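Local coordinates for protein tRNA (adenine-N(1)-)-methyltransferase (Thermus thermophilus, PDB 2PWY) that catalyses the S-adenosyl-L-methionine-dependent methylation of N1 of adenosine 58 in tRNA and is required for growth at extreme temperatures, at residues L21-E26 / E67-H72; S86-L91 / G169-L174; L110-A115 / A143-E148. All blocks are in the same frame, centred on the assembly; numbering follows the deposited sequence.

Overall arrangement
Contact 1 is the most peripheral of the three: it sets what is probably the small N-terminal domain, through L21 and F23, on helix 66-72, which leads towards the catalytic domain. Contact 2 is wholly buried and lies beside the bound S-adenosyl-L-homocysteine; contact 3 is partly buried, with L110 reaching the same ligand at one end and W145 at the other. Contacts 1 and 3 touch directly by packing, and so do contacts 2 and 3, whereas the nearest atoms of contacts 1 and 2 are about 8 Å apart. Across all three pairs of segments the packing is mainly apolar; contacts 2 and 3 each also give the ligand one hydrogen bond, from D173 and from the backbone of L110.

Contact 1 (L21-E26 / E67-H72); sequences LVFPKE and EEYLLH
L21, near the end of strand 19-22, comes closest in backbone to H72, the last residue of helix 66-72, with 6.5 Å between the two CA atoms. From there the chain of 21-26 runs away from the helix, so the meeting is confined to L21 and F23 on one side and Y69 and H72 on the other. L21 carries most of it. With CG anti to the backbone N (chi1 -159°), its isobutyl group is directed at the helix, and CD2 lies 3.8 Å from both CD1 and CE1 of Y69, meeting the ring obliquely. The other methyl, CD1, is 4.1 Å from Y69 CD1. The same CD2 also rests 4.0 Å from the carbonyl carbon C of H72, beside the helix end. F23 adds a looser touch: its CZ approaches the edge of the Y69 ring near the ring plane, 4.4 Å from CE1. Y69 is fixed from other directions as well, since its OH is hydrogen-bonded to N140 O and its ring stacks with that of F144. E67 and E68 form salt bridges with R220 and R253 of the second subunit, placing the helix at a subunit interface. The arrangement is consistent with an interdomain junction, in which a strand outermost in its sheet within this chain, probably of the N-terminal domain that may recognise tRNA, packs on a helix leading towards the catalytic domain.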
loop_
_atom_site.group_PDB
_atom_site.type_symbol
_atom_site.label_atom_id
_atom_site.label_comp_id
_atom_site.label_asym_id
_atom_site.label_seq_id
_atom_site.Cartn_x
_atom_site.Cartn_y
_atom_site.Cartn_z
ATOM N N LEU A 21 -9.413 -29.259 -3.426
ATOM C CA LEU A 21 -10.507 -29.275 -4.373
ATOM C C LEU A 21 -10.814 -30.725 -4.714
ATOM O O LEU A 21 -9.927 -31.492 -5.110
ATOM C CB LEU A 21 -10.133 -28.462 -5.619
ATOM C CG LEU A 21 -11.200 -27.904 -6.558
ATOM C CD1 LEU A 21 -12.212 -26.980 -5.866
ATOM C CD2 LEU A 21 -10.504 -27.158 -7.687
ATOM N N VAL A 22 -12.069 -31.108 -4.524
ATOM C CA VAL A 22 -12.492 -32.492 -4.712
ATOM C C VAL A 22 -13.656 -32.525 -5.693
ATOM O O VAL A 22 -14.604 -31.746 -5.580
ATOM C CB VAL A 22 -12.860 -33.156 -3.356
ATOM C CG1 VAL A 22 -13.398 -34.570 -3.555
ATOM C CG2 VAL A 22 -11.647 -33.161 -2.420
ATOM N N PHE A 23 -13.547 -33.404 -6.683
ATOM C CA PHE A 23 -14.608 -33.623 -7.653
ATOM C C PHE A 23 -15.256 -34.957 -7.272
ATOM O O PHE A 23 -14.734 -36.026 -7.601
ATOM C CB PHE A 23 -14.043 -33.632 -9.078
ATOM C CG PHE A 23 -13.370 -32.337 -9.468
ATOM C CD1 PHE A 23 -14.073 -31.352 -10.155
ATOM C CD2 PHE A 23 -12.041 -32.094 -9.120
ATOM C CE1 PHE A 23 -13.454 -30.137 -10.504
ATOM C CE2 PHE A 23 -11.410 -30.887 -9.460
ATOM C CZ PHE A 23 -12.117 -29.906 -10.154
ATOM N N PRO A 24 -16.374 -34.895 -6.532
ATOM C CA PRO A 24 -16.926 -36.111 -5.919
ATOM C C PRO A 24 -17.383 -37.130 -6.950
ATOM O O PRO A 24 -17.870 -36.764 -8.020
ATOM C CB PRO A 24 -18.125 -35.595 -5.111
ATOM C CG PRO A 24 -17.924 -34.119 -5.001
ATOM C CD PRO A 24 -17.182 -33.705 -6.217
ATOM N N LYS A 25 -17.203 -38.404 -6.624
ATOM C CA LYS A 25 -17.689 -39.499 -7.455
ATOM C C LYS A 25 -18.070 -40.650 -6.530
ATOM O O LYS A 25 -17.450 -40.843 -5.488
ATOM C CB LYS A 25 -16.634 -39.915 -8.491
ATOM C CG LYS A 25 -15.389 -40.566 -7.914
ATOM C CD LYS A 25 -14.241 -40.624 -8.908
ATOM C CE LYS A 25 -13.180 -41.612 -8.427
ATOM N NZ LYS A 25 -11.830 -41.348 -9.016
ATOM N N GLU A 26 -19.115 -41.387 -6.881
ATOM C CA GLU A 26 -19.498 -42.528 -6.062
ATOM C C GLU A 26 -18.379 -43.562 -6.060
ATOM O O GLU A 26 -17.821 -43.896 -7.109
ATOM C CB GLU A 26 -20.820 -43.153 -6.517
ATOM C CG GLU A 26 -21.416 -44.086 -5.461
ATOM C CD GLU A 26 -22.651 -44.824 -5.940
ATOM O OE1 GLU A 26 -22.995 -44.682 -7.129
ATOM O OE2 GLU A 26 -23.268 -45.545 -5.122
ATOM N N GLU A 67 -13.377 -17.308 -6.525
ATOM C CA GLU A 67 -12.050 -16.994 -5.997
ATOM C C GLU A 67 -11.320 -18.272 -5.549
ATOM O O GLU A 67 -10.192 -18.526 -5.968
ATOM C CB GLU A 67 -12.158 -16.001 -4.841
ATOM C CG GLU A 67 -10.809 -15.636 -4.216
ATOM C CD GLU A 67 -10.957 -14.665 -3.061
ATOM O OE1 GLU A 67 -12.063 -14.596 -2.468
ATOM O OE2 GLU A 67 -9.966 -13.958 -2.768
ATOM N N GLU A 68 -11.970 -19.086 -4.717
ATOM C CA GLU A 68 -11.353 -20.329 -4.214
ATOM C C GLU A 68 -11.016 -21.287 -5.348
ATOM O O GLU A 68 -9.951 -21.906 -5.355
ATOM C CB GLU A 68 -12.254 -21.015 -3.194
ATOM C CG GLU A 68 -12.287 -20.267 -1.862
ATOM C CD GLU A 68 -13.359 -20.763 -0.898
ATOM O OE1 GLU A 68 -14.419 -21.250 -1.351
ATOM O OE2 GLU A 68 -13.140 -20.623 0.322
ATOM N N TYR A 69 -11.928 -21.393 -6.306
ATOM C CA TYR A 69 -11.731 -22.244 -7.463
ATOM C C TYR A 69 -10.505 -21.830 -8.291
ATOM O O TYR A 69 -9.662 -22.678 -8.601
ATOM C CB TYR A 69 -12.993 -22.245 -8.324
ATOM C CG TYR A 69 -12.947 -23.237 -9.447
ATOM C CD1 TYR A 69 -12.893 -24.611 -9.188
ATOM C CD2 TYR A 69 -12.951 -22.815 -10.763
ATOM C CE1 TYR A 69 -12.855 -25.548 -10.241
ATOM C CE2 TYR A 69 -12.908 -23.734 -11.822
ATOM C CZ TYR A 69 -12.861 -25.094 -11.553
ATOM O OH TYR A 69 -12.820 -25.988 -12.604
ATOM N N LEU A 70 -10.410 -20.551 -8.668
ATOM C CA LEU A 70 -9.234 -20.084 -9.414
ATOM C C LEU A 70 -7.924 -20.394 -8.711
ATOM O O LEU A 70 -6.937 -20.740 -9.357
ATOM C CB LEU A 70 -9.290 -18.581 -9.713
ATOM C CG LEU A 70 -9.737 -18.207 -11.110
ATOM C CD1 LEU A 70 -11.231 -18.493 -11.243
ATOM C CD2 LEU A 70 -9.418 -16.747 -11.417
ATOM N N LEU A 71 -7.919 -20.259 -7.387
ATOM C CA LEU A 71 -6.698 -20.408 -6.612
ATOM C C LEU A 71 -6.262 -21.866 -6.465
ATOM O O LEU A 71 -5.084 -22.127 -6.227
ATOM C CB LEU A 71 -6.853 -19.759 -5.244
ATOM C CG LEU A 71 -7.063 -18.239 -5.217
ATOM C CD1 LEU A 71 -7.361 -17.836 -3.784
ATOM C CD2 LEU A 71 -5.842 -17.499 -5.778
ATOM N N HIS A 72 -7.199 -22.802 -6.628
ATOM C CA HIS A 72 -6.930 -24.231 -6.389
ATOM C C HIS A 72 -7.072 -25.141 -7.619
ATOM O O HIS A 72 -6.565 -26.270 -7.621
ATOM C CB HIS A 72 -7.779 -24.751 -5.208
ATOM C CG HIS A 72 -7.542 -24.005 -3.931
ATOM N ND1 HIS A 72 -6.503 -24.309 -3.074
ATOM C CD2 HIS A 72 -8.181 -22.944 -3.383
ATOM C CE1 HIS A 72 -6.513 -23.467 -2.056
ATOM N NE2 HIS A 72 -7.525 -22.633 -2.214
#

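Contact 2 (S86-L91 / G169-L174); sequences SAMVTL and GVALDL. With SAH (S-adenosyl-L-homocysteine), chain E.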
loop_
_atom_site.group_PDB
_atom_site.type_symbol
_atom_site.label_atom_id
_atom_site.label_comp_id
_atom_site.label_asym_id
_atom_site.label_seq_id
_atom_site.Cartn_x
_atom_site.Cartn_y
_atom_site.Cartn_z
ATOM N N SER A 86 -11.647 -9.550 -10.908
ATOM C CA SER A 86 -12.732 -8.747 -10.351
ATOM C C SER A 86 -12.664 -7.287 -10.828
ATOM O O SER A 86 -13.665 -6.725 -11.311
ATOM C CB SER A 86 -12.652 -8.815 -8.816
ATOM O OG SER A 86 -13.672 -8.045 -8.209
ATOM N N ALA A 87 -11.488 -6.670 -10.702
ATOM C CA ALA A 87 -11.289 -5.288 -11.147
ATOM C C ALA A 87 -11.449 -5.153 -12.655
ATOM O O ALA A 87 -12.039 -4.177 -13.134
ATOM C CB ALA A 87 -9.934 -4.762 -10.691
ATOM N N MET A 88 -10.937 -6.129 -13.405
ATOM C CA MET A 88 -11.036 -6.058 -14.870
ATOM C C MET A 88 -12.478 -6.029 -15.356
ATOM O O MET A 88 -12.807 -5.285 -16.276
ATOM C CB MET A 88 -10.271 -7.198 -15.534
ATOM C CG MET A 88 -8.785 -7.036 -15.401
ATOM S SD MET A 88 -7.887 -8.416 -16.112
ATOM C CE MET A 88 -8.038 -8.017 -17.859
ATOM N N VAL A 89 -13.345 -6.816 -14.724
ATOM C CA VAL A 89 -14.756 -6.819 -15.101
ATOM C C VAL A 89 -15.396 -5.445 -14.882
ATOM O O VAL A 89 -16.187 -4.982 -15.712
ATOM C CB VAL A 89 -15.513 -7.927 -14.365
ATOM C CG1 VAL A 89 -17.024 -7.769 -14.553
ATOM C CG2 VAL A 89 -15.029 -9.292 -14.886
ATOM N N THR A 90 -15.036 -4.788 -13.782
ATOM C CA THR A 90 -15.551 -3.453 -13.490
ATOM C C THR A 90 -14.959 -2.408 -14.440
ATOM O O THR A 90 -15.668 -1.533 -14.935
ATOM C CB THR A 90 -15.286 -3.053 -12.023
ATOM O OG1 THR A 90 -15.976 -3.983 -11.171
ATOM C CG2 THR A 90 -15.835 -1.636 -11.746
ATOM N N LEU A 91 -13.656 -2.491 -14.690
ATOM C CA LEU A 91 -13.014 -1.548 -15.611
ATOM C C LEU A 91 -13.529 -1.692 -17.047
ATOM O O LEU A 91 -13.617 -0.710 -17.782
ATOM C CB LEU A 91 -11.505 -1.701 -15.567
ATOM C CG LEU A 91 -10.859 -1.324 -14.226
ATOM C CD1 LEU A 91 -9.393 -1.743 -14.246
ATOM C CD2 LEU A 91 -10.994 0.174 -13.974
ATOM N N GLY A 169 -16.289 -4.931 -24.981
ATOM C CA GLY A 169 -15.068 -4.848 -24.173
ATOM C C GLY A 169 -14.075 -5.837 -24.729
ATOM O O GLY A 169 -14.461 -6.791 -25.427
ATOM N N VAL A 170 -12.801 -5.589 -24.451
ATOM C CA VAL A 170 -11.723 -6.506 -24.825
ATOM C C VAL A 170 -10.851 -6.729 -23.598
ATOM O O VAL A 170 -10.290 -5.779 -23.066
ATOM C CB VAL A 170 -10.851 -5.954 -25.975
ATOM C CG1 VAL A 170 -9.665 -6.889 -26.246
ATOM C CG2 VAL A 170 -11.698 -5.763 -27.261
ATOM N N ALA A 171 -10.739 -7.984 -23.170
ATOM C CA ALA A 171 -9.938 -8.357 -22.004
ATOM C C ALA A 171 -8.694 -9.076 -22.480
ATOM O O ALA A 171 -8.789 -10.105 -23.165
ATOM C CB ALA A 171 -10.742 -9.276 -21.089
ATOM N N LEU A 172 -7.527 -8.549 -22.109
ATOM C CA LEU A 172 -6.266 -9.166 -22.500
ATOM C C LEU A 172 -5.456 -9.617 -21.310
ATOM O O LEU A 172 -5.286 -8.875 -20.331
ATOM C CB LEU A 172 -5.417 -8.213 -23.354
ATOM C CG LEU A 172 -6.045 -7.761 -24.673
ATOM C CD1 LEU A 172 -5.046 -6.909 -25.389
ATOM C CD2 LEU A 172 -6.476 -8.954 -25.546
ATOM N N ASP A 173 -4.975 -10.849 -21.399
ATOM C CA ASP A 173 -3.968 -11.357 -20.484
ATOM C C ASP A 173 -3.032 -12.193 -21.344
ATOM O O ASP A 173 -3.308 -13.356 -21.628
ATOM C CB ASP A 173 -4.596 -12.189 -19.354
ATOM C CG ASP A 173 -3.557 -12.771 -18.396
ATOM O OD1 ASP A 173 -2.330 -12.563 -18.600
ATOM O OD2 ASP A 173 -3.980 -13.453 -17.427
ATOM N N LEU A 174 -1.945 -11.558 -21.781
ATOM C CA LEU A 174 -0.939 -12.183 -22.642
ATOM C C LEU A 174 0.323 -11.311 -22.652
ATOM O O LEU A 174 0.272 -10.128 -22.298
ATOM C CB LEU A 174 -1.488 -12.446 -24.063
ATOM C CG LEU A 174 -2.535 -11.508 -24.708
ATOM C CD1 LEU A 174 -1.944 -10.129 -24.906
ATOM C CD2 LEU A 174 -3.064 -12.046 -26.053
HETATM N N SAH E . -6.197 -14.999 -17.998
HETATM C CA SAH E . -5.856 -16.452 -18.144
HETATM C CB SAH E . -4.347 -16.656 -18.205
HETATM C CG SAH E . -3.755 -16.222 -19.549
HETATM S SD SAH E . -2.018 -16.734 -19.648
HETATM C C SAH E . -6.472 -17.211 -16.984
HETATM O O SAH E . -7.026 -16.590 -16.064
HETATM O OXT SAH E . -6.444 -18.447 -16.957
HETATM C "C5'" SAH E . -1.729 -16.096 -21.319
HETATM C "C4'" SAH E . -2.235 -17.058 -22.400
HETATM O "O4'" SAH E . -2.344 -16.356 -23.620
HETATM C "C3'" SAH E . -1.327 -18.261 -22.684
HETATM O "O3'" SAH E . -2.115 -19.443 -22.590
HETATM C "C2'" SAH E . -0.813 -18.030 -24.106
HETATM O "O2'" SAH E . -0.688 -19.212 -24.863
HETATM C "C1'" SAH E . -1.916 -17.188 -24.696
HETATM N N9 SAH E . -1.569 -16.238 -25.766
HETATM C C8 SAH E . -0.523 -15.360 -25.781
HETATM N N7 SAH E . -0.632 -14.619 -26.907
HETATM C C5 SAH E . -1.748 -14.973 -27.581
HETATM C C6 SAH E . -2.321 -14.531 -28.780
HETATM N N6 SAH E . -1.759 -13.548 -29.500
HETATM N N1 SAH E . -3.500 -15.134 -29.200
HETATM C C2 SAH E . -4.083 -16.143 -28.471
HETATM N N3 SAH E . -3.498 -16.575 -27.296
HETATM C C4 SAH E . -2.353 -15.996 -26.863
#
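Apolar contact between helix 82-91 and strand 167-173 is made by the tip of one side chain, M88. Its CA is 7.6 Å from that of A171, the closest pair of CA atoms, and the thioether spans this gap. CG stands anti to the carbonyl carbon, and the chain then bends at chi3 (77°), which turns the methyl CE towards the strand. CE lies 4.4 Å from A171 CB. L110 and L114 of helix 109-118 touch M88 and A171 respectively, so a second helix shares this packing.

The approach to a polar atom is of another kind: M88 CE is 3.8 Å from L172 O, a van der Waals contact with a backbone carbonyl. The side chain of L172 points from the strand in the other direction, on to L157, P177 and V180.

Hydrogen bonding appears next along the strand, where D173 binds the ligand. Its CG is anti to the backbone N (chi1 178°), and OD2 accepts a bond of 2.8 Å from the ligand amino N. T80 OG1 is hydrogen-bonded to the same oxygen, giving OD2 two partners. L174 supplies apolar contact to the adenine: its CB is 3.5 Å from C8 of the ligand, while CD2 is 3.6 Å from C5.

The chemistry thus changes within a few residues, from methionine packing against A171 to the carboxylate of D173, two residues further along the same face. By bridging the ligand amino N and T80 OG1, D173 OD2 would help position the amino acid end of the ligand.

Contact 3 (L110-A115 / A143-E148); sequences LTLFLA and AFWQVE. With SAH (S-adenosyl-L-homocysteine), chain E.
W145 meets helix 109-118 along the length of its side chain. CB comes first, 3.5 Å from L112 CD2, and CG follows at 4.1 Å from the same methyl. Here the two side chains run past one another in opposite directions. Because CG is anti to the backbone N (chi1 177°), the indole extends along the helix to A115. There NE1 lies 3.5 Å from A115 CB, with CE2 at 3.9 Å; the methyl approaches the ring obliquely. On the six-membered ring CZ2 is 3.5 Å from A115 O. The NE1 hydrogen bond goes to N149 OD1, while N149 ND2 binds A115 O, so one asparagine joins both sides. V147 CB lies over one face of the indole, 3.3 Å above its plane and displaced toward the rim. F144 adds its CD2, 4.2 Å from L112 CD2. At the helix segment's other end, L110 N donates to ligand O at 2.9 Å, with an N-H...O angle of 161°. The packing of this helix against F144 and the loop residue W145 belongs to the Rossmann-like fold of class I methyltransferases, where the first helix after the glycine-rich loop meets the cofactor at its N-terminal end.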
loop_
_atom_site.group_PDB
_atom_site.type_symbol
_atom_site.label_atom_id
_atom_site.label_comp_id
_atom_site.label_asym_id
_atom_site.label_seq_id
_atom_site.Cartn_x
_atom_site.Cartn_y
_atom_site.Cartn_z
ATOM N N LEU A 110 -9.831 -15.982 -15.792
ATOM C CA LEU A 110 -10.494 -14.739 -16.209
ATOM C C LEU A 110 -11.763 -15.059 -17.020
ATOM O O LEU A 110 -12.785 -14.389 -16.874
ATOM C CB LEU A 110 -9.522 -13.847 -16.993
ATOM C CG LEU A 110 -10.087 -12.492 -17.442
ATOM C CD1 LEU A 110 -10.691 -11.726 -16.274
ATOM C CD2 LEU A 110 -9.038 -11.658 -18.221
ATOM N N THR A 111 -11.701 -16.105 -17.847
ATOM C CA THR A 111 -12.864 -16.539 -18.627
ATOM C C THR A 111 -14.102 -16.705 -17.744
ATOM O O THR A 111 -15.189 -16.248 -18.100
ATOM C CB THR A 111 -12.603 -17.856 -19.387
ATOM O OG1 THR A 111 -11.360 -17.752 -20.100
ATOM C CG2 THR A 111 -13.755 -18.124 -20.367
ATOM N N LEU A 112 -13.925 -17.345 -16.588
ATOM C CA LEU A 112 -15.038 -17.554 -15.670
ATOM C C LEU A 112 -15.619 -16.246 -15.132
ATOM O O LEU A 112 -16.846 -16.089 -15.071
ATOM C CB LEU A 112 -14.608 -18.496 -14.540
ATOM C CG LEU A 112 -14.517 -19.974 -14.958
ATOM C CD1 LEU A 112 -13.711 -20.752 -13.929
ATOM C CD2 LEU A 112 -15.929 -20.606 -15.162
ATOM N N PHE A 113 -14.747 -15.302 -14.779
ATOM C CA PHE A 113 -15.188 -13.982 -14.310
ATOM C C PHE A 113 -15.974 -13.259 -15.411
ATOM O O PHE A 113 -17.066 -12.712 -15.175
ATOM C CB PHE A 113 -13.990 -13.138 -13.857
ATOM C CG PHE A 113 -13.608 -13.381 -12.423
ATOM C CD1 PHE A 113 -12.829 -14.480 -12.074
ATOM C CD2 PHE A 113 -14.062 -12.519 -11.419
ATOM C CE1 PHE A 113 -12.487 -14.725 -10.718
ATOM C CE2 PHE A 113 -13.727 -12.749 -10.075
ATOM C CZ PHE A 113 -12.946 -13.848 -9.727
ATOM N N LEU A 114 -15.429 -13.286 -16.623
ATOM C CA LEU A 114 -16.088 -12.667 -17.785
ATOM C C LEU A 114 -17.464 -13.295 -18.074
ATOM O O LEU A 114 -18.450 -12.593 -18.361
ATOM C CB LEU A 114 -15.179 -12.766 -19.026
ATOM C CG LEU A 114 -13.808 -12.057 -18.972
ATOM C CD1 LEU A 114 -13.035 -12.366 -20.264
ATOM C CD2 LEU A 114 -13.933 -10.555 -18.736
ATOM N N ALA A 115 -17.526 -14.620 -17.974
ATOM C CA ALA A 115 -18.747 -15.377 -18.266
ATOM C C ALA A 115 -19.872 -15.082 -17.265
ATOM O O ALA A 115 -21.020 -14.956 -17.656
ATOM C CB ALA A 115 -18.434 -16.880 -18.326
ATOM N N ALA A 143 -16.088 -27.535 -15.665
ATOM C CA ALA A 143 -16.206 -28.183 -14.355
ATOM C C ALA A 143 -16.908 -27.301 -13.325
ATOM O O ALA A 143 -17.394 -27.795 -12.297
ATOM C CB ALA A 143 -14.825 -28.595 -13.840
ATOM N N PHE A 144 -16.960 -25.997 -13.605
ATOM C CA PHE A 144 -17.456 -25.013 -12.643
ATOM C C PHE A 144 -18.705 -24.279 -13.131
ATOM O O PHE A 144 -19.497 -23.791 -12.318
ATOM C CB PHE A 144 -16.354 -23.986 -12.376
ATOM C CG PHE A 144 -16.591 -23.136 -11.163
ATOM C CD1 PHE A 144 -16.322 -23.634 -9.887
ATOM C CD2 PHE A 144 -17.059 -21.832 -11.287
ATOM C CE1 PHE A 144 -16.523 -22.839 -8.748
ATOM C CE2 PHE A 144 -17.271 -21.045 -10.154
ATOM C CZ PHE A 144 -16.991 -21.550 -8.886
ATOM N N TRP A 145 -18.881 -24.228 -14.450
ATOM C CA TRP A 145 -19.842 -23.337 -15.092
ATOM C C TRP A 145 -20.488 -24.057 -16.264
ATOM O O TRP A 145 -19.795 -24.465 -17.205
ATOM C CB TRP A 145 -19.079 -22.104 -15.580
ATOM C CG TRP A 145 -19.836 -21.038 -16.352
ATOM C CD1 TRP A 145 -19.709 -20.772 -17.678
ATOM C CD2 TRP A 145 -20.758 -20.056 -15.831
ATOM N NE1 TRP A 145 -20.492 -19.697 -18.034
ATOM C CE2 TRP A 145 -21.151 -19.240 -16.923
ATOM C CE3 TRP A 145 -21.289 -19.790 -14.562
ATOM C CZ2 TRP A 145 -22.063 -18.192 -16.789
ATOM C CZ3 TRP A 145 -22.208 -18.733 -14.424
ATOM C CH2 TRP A 145 -22.573 -17.942 -15.542
ATOM N N GLN A 146 -21.807 -24.201 -16.199
ATOM C CA GLN A 146 -22.551 -24.982 -17.179
ATOM C C GLN A 146 -23.266 -24.146 -18.250
ATOM O O GLN A 146 -23.840 -24.706 -19.193
ATOM C CB GLN A 146 -23.543 -25.918 -16.465
ATOM N N VAL A 147 -23.229 -22.822 -18.110
ATOM C CA VAL A 147 -23.892 -21.924 -19.057
ATOM C C VAL A 147 -23.071 -21.838 -20.344
ATOM O O VAL A 147 -21.866 -21.586 -20.297
ATOM C CB VAL A 147 -24.119 -20.513 -18.437
ATOM C CG1 VAL A 147 -24.693 -19.547 -19.457
ATOM C CG2 VAL A 147 -25.023 -20.597 -17.198
ATOM N N GLU A 148 -23.733 -22.053 -21.484
ATOM C CA GLU A 148 -23.056 -22.120 -22.785
ATOM C C GLU A 148 -22.922 -20.729 -23.412
ATOM O O GLU A 148 -23.435 -20.458 -24.500
ATOM C CB GLU A 148 -23.768 -23.123 -23.711
ATOM C CG GLU A 148 -23.592 -24.580 -23.243
ATOM C CD GLU A 148 -24.543 -25.573 -23.910
ATOM O OE1 GLU A 148 -25.436 -25.160 -24.686
ATOM O OE2 GLU A 148 -24.398 -26.785 -23.639
HETATM N N SAH E . -6.197 -14.999 -17.998
HETATM C CA SAH E . -5.856 -16.452 -18.144
HETATM C CB SAH E . -4.347 -16.656 -18.205
HETATM C CG SAH E . -3.755 -16.222 -19.549
HETATM S SD SAH E . -2.018 -16.734 -19.648
HETATM C C SAH E . -6.472 -17.211 -16.984
HETATM O O SAH E . -7.026 -16.590 -16.064
HETATM O OXT SAH E . -6.444 -18.447 -16.957
HETATM C "C5'" SAH E . -1.729 -16.096 -21.319
HETATM C "C4'" SAH E . -2.235 -17.058 -22.400
HETATM O "O4'" SAH E . -2.344 -16.356 -23.620
HETATM C "C3'" SAH E . -1.327 -18.261 -22.684
HETATM O "O3'" SAH E . -2.115 -19.443 -22.590
HETATM C "C2'" SAH E . -0.813 -18.030 -24.106
HETATM O "O2'" SAH E . -0.688 -19.212 -24.863
HETATM C "C1'" SAH E . -1.916 -17.188 -24.696
HETATM N N9 SAH E . -1.569 -16.238 -25.766
HETATM C C8 SAH E . -0.523 -15.360 -25.781
HETATM N N7 SAH E . -0.632 -14.619 -26.907
HETATM C C5 SAH E . -1.748 -14.973 -27.581
HETATM C C6 SAH E . -2.321 -14.531 -28.780
HETATM N N6 SAH E . -1.759 -13.548 -29.500
HETATM N N1 SAH E . -3.500 -15.134 -29.200
HETATM C C2 SAH E . -4.083 -16.143 -28.471
HETATM N N3 SAH E . -3.498 -16.575 -27.296
HETATM C C4 SAH E . -2.353 -15.996 -26.863
#